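Microcin B17-processing protein McbC (Escherichia coli str. K-12 substr. MG1655, PDB 6GRH) is an FMN-containing oxidoreductase of the nitroreductase family, needed to process the inactive precursor of microcin B17 into the active peptide. Local coordinates at residues I87-K92 against E180-P185. Sequence-based numbering, arbitrary orientation. Where two conformers were deposited one is given.
With FMN (flavin mononucleotide), chain O.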
loop_
_atom_site.group_PDB
_atom_site.type_symbol
_atom_site.label_atom_id
_atom_site.label_comp_id
_atom_site.label_asym_id
_atom_site.label_seq_id
_atom_site.Cartn_x
_atom_site.Cartn_y
_atom_site.Cartn_z
ATOM N N ILE D 87 -25.280 9.782 -26.586
ATOM C CA ILE D 87 -25.686 10.416 -25.328
ATOM C C ILE D 87 -27.138 10.810 -25.543
ATOM O O ILE D 87 -27.574 10.919 -26.703
ATOM C CB ILE D 87 -24.755 11.618 -24.965
ATOM C CG1 ILE D 87 -24.853 12.024 -23.488
ATOM C CG2 ILE D 87 -25.029 12.820 -25.866
ATOM C CD1 ILE D 87 -24.408 10.974 -22.480
ATOM N N ASN D 88 -27.878 11.009 -24.453
ATOM C CA ASN D 88 -29.329 11.215 -24.512
ATOM C C ASN D 88 -29.967 10.068 -25.323
ATOM O O ASN D 88 -30.717 10.314 -26.268
ATOM C CB ASN D 88 -29.712 12.578 -25.136
ATOM C CG ASN D 88 -29.100 13.788 -24.420
ATOM O OD1 ASN D 88 -28.582 13.712 -23.305
ATOM N ND2 ASN D 88 -29.183 14.932 -25.078
ATOM N N PHE D 89 -29.635 8.823 -24.958
ATOM C CA PHE D 89 -30.128 7.625 -25.670
ATOM C C PHE D 89 -31.659 7.574 -25.599
ATOM O O PHE D 89 -32.254 8.021 -24.617
ATOM C CB PHE D 89 -29.565 6.323 -25.077
ATOM C CG PHE D 89 -28.134 6.047 -25.412
ATOM C CD1 PHE D 89 -27.101 6.504 -24.579
ATOM C CD2 PHE D 89 -27.797 5.286 -26.528
ATOM C CE1 PHE D 89 -25.770 6.211 -24.858
ATOM C CE2 PHE D 89 -26.463 5.000 -26.812
ATOM C CZ PHE D 89 -25.448 5.452 -25.973
ATOM N N CYS D 90 -32.280 7.036 -26.641
ATOM C CA CYS D 90 -33.732 6.941 -26.727
ATOM C C CYS D 90 -34.104 5.528 -27.148
ATOM O O CYS D 90 -33.557 5.011 -28.126
ATOM C CB CYS D 90 -34.233 7.944 -27.759
ATOM S SG CYS D 90 -35.979 7.745 -28.150
ATOM N N ASP D 91 -35.027 4.898 -26.419
ATOM C CA ASP D 91 -35.355 3.486 -26.662
ATOM C C ASP D 91 -36.732 3.274 -27.301
ATOM O O ASP D 91 -37.300 2.194 -27.170
ATOM C CB ASP D 91 -35.218 2.663 -25.361
ATOM C CG ASP D 91 -36.269 3.038 -24.315
ATOM O OD1 ASP D 91 -36.813 4.133 -24.401
ATOM O OD2 ASP D 91 -36.527 2.256 -23.395
ATOM N N LYS D 92 -37.252 4.277 -28.009
ATOM C CA LYS D 92 -38.604 4.211 -28.586
ATOM C C LYS D 92 -38.798 3.066 -29.599
ATOM O O LYS D 92 -39.885 2.494 -29.693
ATOM C CB LYS D 92 -38.977 5.549 -29.254
ATOM N N GLU D 180 -29.958 11.119 -16.010
ATOM C CA GLU D 180 -30.769 12.016 -16.832
ATOM C C GLU D 180 -30.078 12.355 -18.155
ATOM O O GLU D 180 -30.709 12.343 -19.204
ATOM C CB GLU D 180 -31.134 13.303 -16.090
ATOM C CG GLU D 180 -32.328 14.013 -16.724
ATOM C CD GLU D 180 -32.579 15.403 -16.163
ATOM O OE1 GLU D 180 -32.096 15.704 -15.043
ATOM O OE2 GLU D 180 -33.263 16.200 -16.848
ATOM N N ARG D 181 -28.784 12.667 -18.093
ATOM C CA ARG D 181 -28.025 13.007 -19.292
ATOM C C ARG D 181 -27.846 11.766 -20.190
ATOM O O ARG D 181 -27.911 11.860 -21.414
ATOM C CB ARG D 181 -26.675 13.632 -18.899
ATOM C CG ARG D 181 -25.636 13.702 -19.996
ATOM C CD ARG D 181 -24.478 14.630 -19.666
ATOM N NE ARG D 181 -23.443 14.391 -20.662
ATOM C CZ ARG D 181 -22.580 13.384 -20.643
ATOM N NH1 ARG D 181 -22.567 12.505 -19.643
ATOM N NH2 ARG D 181 -21.722 13.242 -21.648
ATOM N N LEU D 182 -27.635 10.605 -19.572
ATOM C CA LEU D 182 -27.478 9.355 -20.329
ATOM C C LEU D 182 -28.681 9.014 -21.175
ATOM O O LEU D 182 -28.513 8.567 -22.299
ATOM C CB LEU D 182 -27.160 8.169 -19.412
ATOM C CG LEU D 182 -26.916 6.827 -20.103
ATOM C CD1 LEU D 182 -25.635 6.872 -20.927
ATOM C CD2 LEU D 182 -26.857 5.712 -19.074
ATOM N N GLY D 183 -29.873 9.202 -20.623
ATOM C CA GLY D 183 -31.124 8.878 -21.299
ATOM C C GLY D 183 -31.451 7.408 -21.098
ATOM O O GLY D 183 -31.244 6.869 -20.004
ATOM N N LYS D 184 -31.919 6.752 -22.159
ATOM C CA LYS D 184 -32.409 5.391 -22.083
ATOM C C LYS D 184 -31.776 4.503 -23.153
ATOM O O LYS D 184 -32.318 4.339 -24.237
ATOM C CB LYS D 184 -33.928 5.388 -22.152
ATOM C CG LYS D 184 -34.552 5.999 -20.908
ATOM C CD LYS D 184 -36.031 5.692 -20.816
ATOM C CE LYS D 184 -36.848 6.638 -21.669
ATOM N NZ LYS D 184 -36.967 7.983 -21.026
ATOM N N PRO D 185 -30.589 3.945 -22.851
ATOM C CA PRO D 185 -29.984 2.940 -23.714
ATOM C C PRO D 185 -30.786 1.633 -23.727
ATOM O O PRO D 185 -31.503 1.338 -22.774
ATOM C CB PRO D 185 -28.589 2.734 -23.118
ATOM C CG PRO D 185 -28.487 3.610 -21.926
ATOM C CD PRO D 185 -29.832 4.164 -21.616
HETATM N N1 FMN O . -18.548 9.679 -20.971
HETATM C C2 FMN O . -19.447 10.082 -20.035
HETATM O O2 FMN O . -20.318 10.896 -20.391
HETATM N N3 FMN O . -19.418 9.632 -18.757
HETATM C C4 FMN O . -18.495 8.738 -18.330
HETATM O O4 FMN O . -18.485 8.323 -17.150
HETATM C C4A FMN O . -17.468 8.260 -19.288
HETATM N N5 FMN O . -16.501 7.379 -18.940
HETATM C C5A FMN O . -15.586 6.952 -19.849
HETATM C C6 FMN O . -14.616 6.035 -19.457
HETATM C C7 FMN O . -13.657 5.571 -20.352
HETATM C C7M FMN O . -12.615 4.580 -19.894
HETATM C C8 FMN O . -13.674 6.049 -21.760
HETATM C C8M FMN O . -12.647 5.552 -22.737
HETATM C C9 FMN O . -14.644 6.964 -22.172
HETATM C C9A FMN O . -15.615 7.443 -21.268
HETATM N N10 FMN O . -16.622 8.376 -21.648
HETATM C C10 FMN O . -17.557 8.798 -20.672
HETATM C "C1'" FMN O . -16.730 8.905 -23.013
HETATM C "C2'" FMN O . -15.765 10.055 -23.196
HETATM O "O2'" FMN O . -16.226 11.189 -22.436
HETATM C "C3'" FMN O . -15.609 10.366 -24.690
HETATM O "O3'" FMN O . -14.961 9.269 -25.347
HETATM C "C4'" FMN O . -14.815 11.642 -24.956
HETATM O "O4'" FMN O . -15.516 12.757 -24.404
HETATM C "C5'" FMN O . -14.596 11.929 -26.439
HETATM O "O5'" FMN O . -15.861 12.010 -27.092
HETATM P P FMN O . -16.224 11.045 -28.318
HETATM O O1P FMN O . -16.162 9.629 -27.793
HETATM O O2P FMN O . -17.636 11.467 -28.675
HETATM O O3P FMN O . -15.178 11.415 -29.323
HETATM O O HOH W 1 -31.288 3.485 -26.916
#
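Phe89 and Lys184 tie the irregular loop 87-92, which precedes helix 97-108, to the C-terminal end of helix 179-182 in this nitroreductase-type flavoprotein, a worked example of a helix end whose last carbonyls find donors in another segment. Asn88 N donates to Arg181 O at 3.2 Å, within the carbonyl plane but bent at the hydrogen. Phe89 N reaches Leu182 O at 2.9 Å, a straighter bond. Gly183 then leaves the helix with positive phi (85°), and a return bond of 2.8 Å from Lys184 N to Phe89 O completes a single beta bridge between Phe89 and Gly183; here the donor stands well above the carbonyl plane. Gly183 O accepts a hydrogen bond from Tyr171 OH of helix 167-175, while Lys184 O shares one water with Cys90 O, the bond to Cys90 being weak.

The Phe89 ring has the backbone Leu182 O in plane at its edge and Pro185 CB over one face, offset toward the rim, and Leu182 CD1 meets Phe89 CD1 at 4.0 Å. Asp91 OD1 rests against Lys184 CE without a salt bridge: Lys184 NZ is 5.1 Å from Asp91 OD1, and Asp91 OD2 is hydrogen-bonded to Ser137 OG.

At the flavin end, Arg181 runs extended from CG to NE, and its guanidinium also pairs with Asp178. In Ile87 CG1 is anti to the backbone N (chi1 -162°), and CD1 beyond it lies over the centre of the guanidinium, 3.5 Å from Arg181 CZ. Both terminal nitrogens donate to one flavin carbonyl oxygen, FMN O2, which lies 2.9 Å from Arg181 NH1 and 3.0 Å from Arg181 NH2.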